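Local coordinates for seryl-tRNA synthetase (Pyrococcus horikoshii, PDB 2DQ0), which catalyses the ATP-dependent attachment of serine to tRNA(Ser), and probably also to tRNA(Sec), working as a class II synthetase homodimer, at residues F128-A132 and Q145-E151; R201-R206 and V433-Y437. One frame throughout, in Å; residues are numbered along the deposited sequence.

Contact 1: F128-A132 and Q145-E151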
loop_
_atom_site.group_PDB
_atom_site.type_symbol
_atom_site.label_atom_id
_atom_site.label_comp_id
_atom_site.label_asym_id
_atom_site.label_seq_id
_atom_site.Cartn_x
_atom_site.Cartn_y
_atom_site.Cartn_z
ATOM N N PHE A 128 -21.036 -13.970 -24.796
ATOM C CA PHE A 128 -21.645 -14.366 -23.538
ATOM C C PHE A 128 -21.204 -15.768 -23.186
ATOM O O PHE A 128 -20.990 -16.584 -24.073
ATOM C CB PHE A 128 -23.166 -14.362 -23.645
ATOM C CG PHE A 128 -23.742 -13.044 -24.030
ATOM C CD1 PHE A 128 -23.847 -12.684 -25.366
ATOM C CD2 PHE A 128 -24.219 -12.171 -23.050
ATOM C CE1 PHE A 128 -24.422 -11.479 -25.729
ATOM C CE2 PHE A 128 -24.797 -10.963 -23.396
ATOM C CZ PHE A 128 -24.904 -10.610 -24.742
ATOM N N TRP A 129 -21.098 -16.062 -21.893
ATOM C CA TRP A 129 -20.672 -17.388 -21.475
ATOM C C TRP A 129 -21.368 -17.803 -20.177
ATOM O O TRP A 129 -21.612 -16.962 -19.322
ATOM C CB TRP A 129 -19.143 -17.382 -21.280
ATOM C CG TRP A 129 -18.585 -18.724 -20.902
ATOM C CD1 TRP A 129 -18.165 -19.712 -21.753
ATOM C CD2 TRP A 129 -18.553 -19.293 -19.586
ATOM N NE1 TRP A 129 -17.890 -20.863 -21.048
ATOM C CE2 TRP A 129 -18.122 -20.634 -19.718
ATOM C CE3 TRP A 129 -18.857 -18.801 -18.309
ATOM C CZ2 TRP A 129 -17.992 -21.488 -18.622
ATOM C CZ3 TRP A 129 -18.727 -19.657 -17.217
ATOM C CH2 TRP A 129 -18.300 -20.984 -17.384
ATOM N N GLY A 130 -21.698 -19.088 -20.039
ATOM C CA GLY A 130 -22.302 -19.587 -18.804
ATOM C C GLY A 130 -23.811 -19.641 -18.625
ATOM O O GLY A 130 -24.576 -19.150 -19.459
ATOM N N LYS A 131 -24.238 -20.249 -17.518
ATOM C CA LYS A 131 -25.664 -20.385 -17.197
ATOM C C LYS A 131 -26.006 -19.589 -15.945
ATOM O O LYS A 131 -25.800 -20.039 -14.814
ATOM C CB LYS A 131 -26.027 -21.851 -16.978
ATOM C CG LYS A 131 -27.464 -22.083 -16.541
ATOM C CD LYS A 131 -27.764 -23.575 -16.521
ATOM C CE LYS A 131 -29.212 -23.883 -16.181
ATOM N NZ LYS A 131 -29.451 -25.361 -16.091
ATOM N N ALA A 132 -26.543 -18.400 -16.179
ATOM C CA ALA A 132 -26.915 -17.484 -15.120
ATOM C C ALA A 132 -28.074 -17.948 -14.273
ATOM O O ALA A 132 -29.044 -18.523 -14.762
ATOM C CB ALA A 132 -27.240 -16.117 -15.713
ATOM N N GLN A 145 -30.378 -7.353 -20.897
ATOM C CA GLN A 145 -28.935 -7.255 -20.818
ATOM C C GLN A 145 -28.214 -8.404 -21.531
ATOM O O GLN A 145 -27.111 -8.236 -22.069
ATOM C CB GLN A 145 -28.534 -7.170 -19.349
ATOM C CG GLN A 145 -28.982 -5.881 -18.661
ATOM C CD GLN A 145 -28.205 -4.653 -19.140
ATOM O OE1 GLN A 145 -28.641 -3.912 -20.047
ATOM N NE2 GLN A 145 -27.034 -4.441 -18.539
ATOM N N SER A 146 -28.838 -9.576 -21.550
ATOM C CA SER A 146 -28.222 -10.719 -22.209
ATOM C C SER A 146 -28.631 -10.805 -23.677
ATOM O O SER A 146 -28.042 -11.561 -24.442
ATOM C CB SER A 146 -28.597 -12.015 -21.491
ATOM O OG SER A 146 -29.999 -12.086 -21.263
ATOM N N GLN A 147 -29.631 -10.026 -24.072
ATOM C CA GLN A 147 -30.091 -10.050 -25.454
ATOM C C GLN A 147 -30.567 -11.458 -25.809
ATOM O O GLN A 147 -30.414 -11.898 -26.951
ATOM C CB GLN A 147 -28.961 -9.681 -26.421
ATOM C CG GLN A 147 -28.138 -8.446 -26.098
ATOM C CD GLN A 147 -26.996 -8.251 -27.095
ATOM O OE1 GLN A 147 -26.275 -9.194 -27.425
ATOM N NE2 GLN A 147 -26.826 -7.031 -27.570
ATOM N N GLY A 148 -31.109 -12.175 -24.828
ATOM C CA GLY A 148 -31.590 -13.526 -25.074
ATOM C C GLY A 148 -30.528 -14.495 -25.565
ATOM O O GLY A 148 -30.809 -15.673 -25.805
ATOM N N LYS A 149 -29.301 -14.005 -25.689
ATOM C CA LYS A 149 -28.186 -14.806 -26.160
ATOM C C LYS A 149 -27.453 -15.586 -25.063
ATOM O O LYS A 149 -26.387 -16.126 -25.317
ATOM C CB LYS A 149 -27.185 -13.901 -26.880
ATOM C CG LYS A 149 -27.768 -13.089 -28.050
ATOM C CD LYS A 149 -26.677 -12.254 -28.735
ATOM C CE LYS A 149 -27.148 -11.583 -30.039
ATOM N NZ LYS A 149 -28.160 -10.492 -29.868
ATOM N N MET A 150 -28.012 -15.669 -23.858
ATOM C CA MET A 150 -27.329 -16.373 -22.770
ATOM C C MET A 150 -28.223 -17.370 -22.036
ATOM O O MET A 150 -29.360 -17.051 -21.675
ATOM C CB MET A 150 -26.756 -15.341 -21.775
ATOM C CG MET A 150 -26.193 -15.907 -20.466
ATOM S SD MET A 150 -25.418 -14.628 -19.421
ATOM C CE MET A 150 -24.161 -15.522 -18.693
ATOM N N GLU A 151 -27.700 -18.573 -21.799
ATOM C CA GLU A 151 -28.471 -19.600 -21.116
ATOM C C GLU A 151 -28.708 -19.177 -19.678
ATOM O O GLU A 151 -27.919 -18.410 -19.131
ATOM C CB GLU A 151 -27.748 -20.951 -21.186
ATOM C CG GLU A 151 -28.680 -22.130 -20.925
ATOM C CD GLU A 151 -30.028 -21.972 -21.647
ATOM O OE1 GLU A 151 -30.035 -21.970 -22.899
ATOM O OE2 GLU A 151 -31.080 -21.837 -20.968
#

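Contact 2: R201-R206 and V433-Y437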
loop_
_atom_site.group_PDB
_atom_site.type_symbol
_atom_site.label_atom_id
_atom_site.label_comp_id
_atom_site.label_asym_id
_atom_site.label_seq_id
_atom_site.Cartn_x
_atom_site.Cartn_y
_atom_site.Cartn_z
ATOM N N ARG A 201 -2.976 -16.515 -6.313
ATOM C CA ARG A 201 -2.170 -17.651 -6.748
ATOM C C ARG A 201 -2.704 -18.320 -8.013
ATOM O O ARG A 201 -1.941 -18.621 -8.928
ATOM C CB ARG A 201 -2.053 -18.708 -5.644
ATOM C CG ARG A 201 -0.894 -18.491 -4.677
ATOM C CD ARG A 201 0.429 -18.157 -5.392
ATOM N NE ARG A 201 0.977 -19.209 -6.258
ATOM C CZ ARG A 201 1.742 -20.217 -5.835
ATOM N NH1 ARG A 201 2.195 -21.109 -6.706
ATOM N NH2 ARG A 201 2.049 -20.341 -4.542
ATOM N N PHE A 202 -4.009 -18.557 -8.059
ATOM C CA PHE A 202 -4.630 -19.158 -9.233
ATOM C C PHE A 202 -4.322 -18.301 -10.473
ATOM O O PHE A 202 -3.734 -18.784 -11.439
ATOM C CB PHE A 202 -6.134 -19.271 -8.998
ATOM C CG PHE A 202 -6.926 -19.586 -10.218
ATOM C CD1 PHE A 202 -6.738 -20.778 -10.901
ATOM C CD2 PHE A 202 -7.885 -18.689 -10.682
ATOM C CE1 PHE A 202 -7.500 -21.071 -12.033
ATOM C CE2 PHE A 202 -8.657 -18.972 -11.815
ATOM C CZ PHE A 202 -8.466 -20.160 -12.490
ATOM N N ALA A 203 -4.694 -17.023 -10.433
ATOM C CA ALA A 203 -4.439 -16.122 -11.555
ATOM C C ALA A 203 -2.973 -16.165 -11.912
ATOM O O ALA A 203 -2.597 -16.353 -13.062
ATOM C CB ALA A 203 -4.828 -14.697 -11.194
ATOM N N LEU A 204 -2.153 -15.971 -10.894
ATOM C CA LEU A 204 -0.712 -15.974 -11.036
ATOM C C LEU A 204 -0.199 -17.220 -11.748
ATOM O O LEU A 204 0.580 -17.119 -12.689
ATOM C CB LEU A 204 -0.085 -15.877 -9.656
ATOM C CG LEU A 204 1.122 -14.969 -9.519
ATOM C CD1 LEU A 204 0.993 -13.732 -10.409
ATOM C CD2 LEU A 204 1.217 -14.569 -8.065
ATOM N N ASP A 205 -0.647 -18.388 -11.296
ATOM C CA ASP A 205 -0.221 -19.659 -11.867
ATOM C C ASP A 205 -0.541 -19.797 -13.347
ATOM O O ASP A 205 0.317 -20.139 -14.170
ATOM C CB ASP A 205 -0.864 -20.822 -11.098
ATOM C CG ASP A 205 -0.137 -21.142 -9.797
ATOM O OD1 ASP A 205 0.938 -20.555 -9.511
ATOM O OD2 ASP A 205 -0.642 -21.996 -9.047
ATOM N N ARG A 206 -1.784 -19.525 -13.689
ATOM C CA ARG A 206 -2.199 -19.645 -15.059
ATOM C C ARG A 206 -1.451 -18.726 -16.024
ATOM O O ARG A 206 -1.061 -19.168 -17.099
ATOM C CB ARG A 206 -3.699 -19.412 -15.164
ATOM C CG ARG A 206 -4.428 -20.591 -15.741
ATOM C CD ARG A 206 -4.284 -21.779 -14.841
ATOM N NE ARG A 206 -5.455 -22.640 -14.920
ATOM C CZ ARG A 206 -5.710 -23.615 -14.051
ATOM N NH1 ARG A 206 -4.871 -23.862 -13.038
ATOM N NH2 ARG A 206 -6.825 -24.326 -14.168
ATOM N N VAL A 433 -11.740 -25.588 -9.125
ATOM C CA VAL A 433 -10.412 -25.158 -9.517
ATOM C C VAL A 433 -9.626 -24.525 -8.375
ATOM O O VAL A 433 -8.396 -24.589 -8.380
ATOM C CB VAL A 433 -10.462 -24.118 -10.654
ATOM C CG1 VAL A 433 -9.116 -24.066 -11.362
ATOM C CG2 VAL A 433 -11.584 -24.453 -11.614
ATOM N N LEU A 434 -10.318 -23.907 -7.416
ATOM C CA LEU A 434 -9.635 -23.256 -6.292
ATOM C C LEU A 434 -9.392 -24.146 -5.076
ATOM O O LEU A 434 -8.632 -23.772 -4.179
ATOM C CB LEU A 434 -10.394 -21.994 -5.837
ATOM C CG LEU A 434 -10.619 -20.889 -6.871
ATOM C CD1 LEU A 434 -11.533 -19.829 -6.337
ATOM C CD2 LEU A 434 -9.285 -20.298 -7.273
ATOM N N TRP A 435 -10.023 -25.316 -5.034
ATOM C CA TRP A 435 -9.860 -26.231 -3.895
ATOM C C TRP A 435 -8.392 -26.519 -3.528
ATOM O O TRP A 435 -8.052 -26.647 -2.345
ATOM C CB TRP A 435 -10.571 -27.559 -4.164
ATOM C CG TRP A 435 -12.068 -27.486 -4.288
ATOM C CD1 TRP A 435 -12.861 -26.387 -4.123
ATOM C CD2 TRP A 435 -12.947 -28.568 -4.594
ATOM N NE1 TRP A 435 -14.181 -26.717 -4.306
ATOM C CE2 TRP A 435 -14.264 -28.051 -4.596
ATOM C CE3 TRP A 435 -12.752 -29.927 -4.870
ATOM C CZ2 TRP A 435 -15.380 -28.847 -4.862
ATOM C CZ3 TRP A 435 -13.858 -30.717 -5.137
ATOM C CH2 TRP A 435 -15.159 -30.176 -5.131
ATOM N N LYS A 436 -7.520 -26.632 -4.529
ATOM C CA LYS A 436 -6.125 -26.901 -4.240
ATOM C C LYS A 436 -5.504 -25.705 -3.527
ATOM O O LYS A 436 -4.547 -25.858 -2.761
ATOM C CB LYS A 436 -5.337 -27.248 -5.514
ATOM C CG LYS A 436 -5.320 -26.191 -6.614
ATOM C CD LYS A 436 -4.589 -26.752 -7.839
ATOM C CE LYS A 436 -4.731 -25.888 -9.097
ATOM N NZ LYS A 436 -6.008 -26.104 -9.862
ATOM N N TYR A 437 -6.072 -24.519 -3.734
ATOM C CA TYR A 437 -5.529 -23.322 -3.095
ATOM C C TYR A 437 -6.148 -22.972 -1.750
ATOM O O TYR A 437 -5.451 -22.470 -0.864
ATOM C CB TYR A 437 -5.675 -22.110 -4.009
ATOM C CG TYR A 437 -4.996 -22.244 -5.342
ATOM C CD1 TYR A 437 -5.734 -22.523 -6.484
ATOM C CD2 TYR A 437 -3.616 -22.059 -5.470
ATOM C CE1 TYR A 437 -5.119 -22.612 -7.736
ATOM C CE2 TYR A 437 -2.989 -22.143 -6.724
ATOM C CZ TYR A 437 -3.751 -22.417 -7.850
ATOM O OH TYR A 437 -3.169 -22.471 -9.096
#

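Contact 1: F128-A132 and Q145-E151
The backbones of Ala132 and Glu151 are joined where Ala132 N donates to Glu151 O at 3.3 Å, the donor tilted 31° from the carbonyl plane. Ala132 also pairs through its backbone with Glu153, a pattern consistent with a beta-alpha-beta crossover running through helix 139-146. That helix ends in a Schellman motif with Gln147 as its C-prime residue of positive phi, and a type I' turn from Ser146 to Lys149 brings the chain round. Phe128 fills the resulting corner. Its CG stands anti to the carbonyl carbon (chi1 -58°), which lays the ring against the end of the helix, and Ser146 O lies over one face, 3.3 Å from Phe128 CZ. At the ring edge sits Gln147 OE1, the amide plane turned 47° from the ring; the same oxygen receives a weak hydrogen bond from Lys149 NZ. The aliphatic part of Lys149 meets the ring obliquely, with CD 3.8 Å from Phe128 CE1. At the base of the phenylalanine, Met150 packs its CB against Phe128 CB and shares Phe142 of the helix with Ala132. The extended Met150 chain bends only at its end, placing Met150 CE 4.3 Å from Ala132 CB.

Contact 2: R201-R206 and V433-Y437
Tyr437 and Asp205 tie the short C-terminal helix 435-438 to helix 190-209, the long helix of class II motif 1, which lies at the dimer interface. The polar contacts centre on the Asp205 carboxylate, gripped through both oxygens. Tyr437 OH donates to Asp205 OD2 at 2.6 Å, arriving on the anti side and 21° out of the carboxylate plane. Arg201 NH1, one helical turn back, forms a salt bridge, 3.1 Å, with Asp205 OD1 on its syn lone pair, the oxygen lying almost in the Arg201 guanidinium plane. Arg201 NH2 hydrogen-bonds to Tyr437 O of the second subunit, so the cluster reaches across the dimer. A phenylalanine in place of Tyr437 would probably leave Asp205 OD2 without its hydroxyl mate and undo the one hydrogen bond between the segments.

The apolar contacts gather round Phe202. With CG anti to the backbone N (chi1 167°), its ring reaches Val433, whose CG1 lies 3.5 Å from Phe202 CE1. Leu434 CD2 reaches the base of the same side chain, 3.7 Å from Phe202 CB, and the Tyr437 side chain crosses that of Phe202 at about a right angle, its CE1 against Phe202 CB. Arg201 CB meets that tyrosine ring obliquely at CD2.

Among the charges, Arg206 lays its guanidinium face against the edge of Phe202. Lys436 NZ comes within 4.1 Å of Arg206 NH1, a pair of like charges; the salt bridge of Arg206 NH2 to Glu333 is likely to ease their repulsion. Lys436 NZ itself donates to Val433 O at 3.2 Å, in the carbonyl plane on a lone pair.

How the contacts relate
Contacts 1 and 2 follow one another along the chain and do not touch: their centres are about 26 Å apart and their nearest atoms about 10 Å. What they share is the catalytic sheet: contact 1 includes the end of its strand 124-129, while in contact 2 helix 190-209 packs on strands 273-282 and 301-311 through Ala203 and Leu204. The Trp129 side chain is about 11 Å from that of Val371, a predicted ATP-binding residue. The Phe202 side chain lies about 11 Å from those of Val372 and Thr406, predicted to bind ATP and serine, and about 14 Å from the bound seryl-adenylate analogue. Of the two, only contact 2 meets the second subunit.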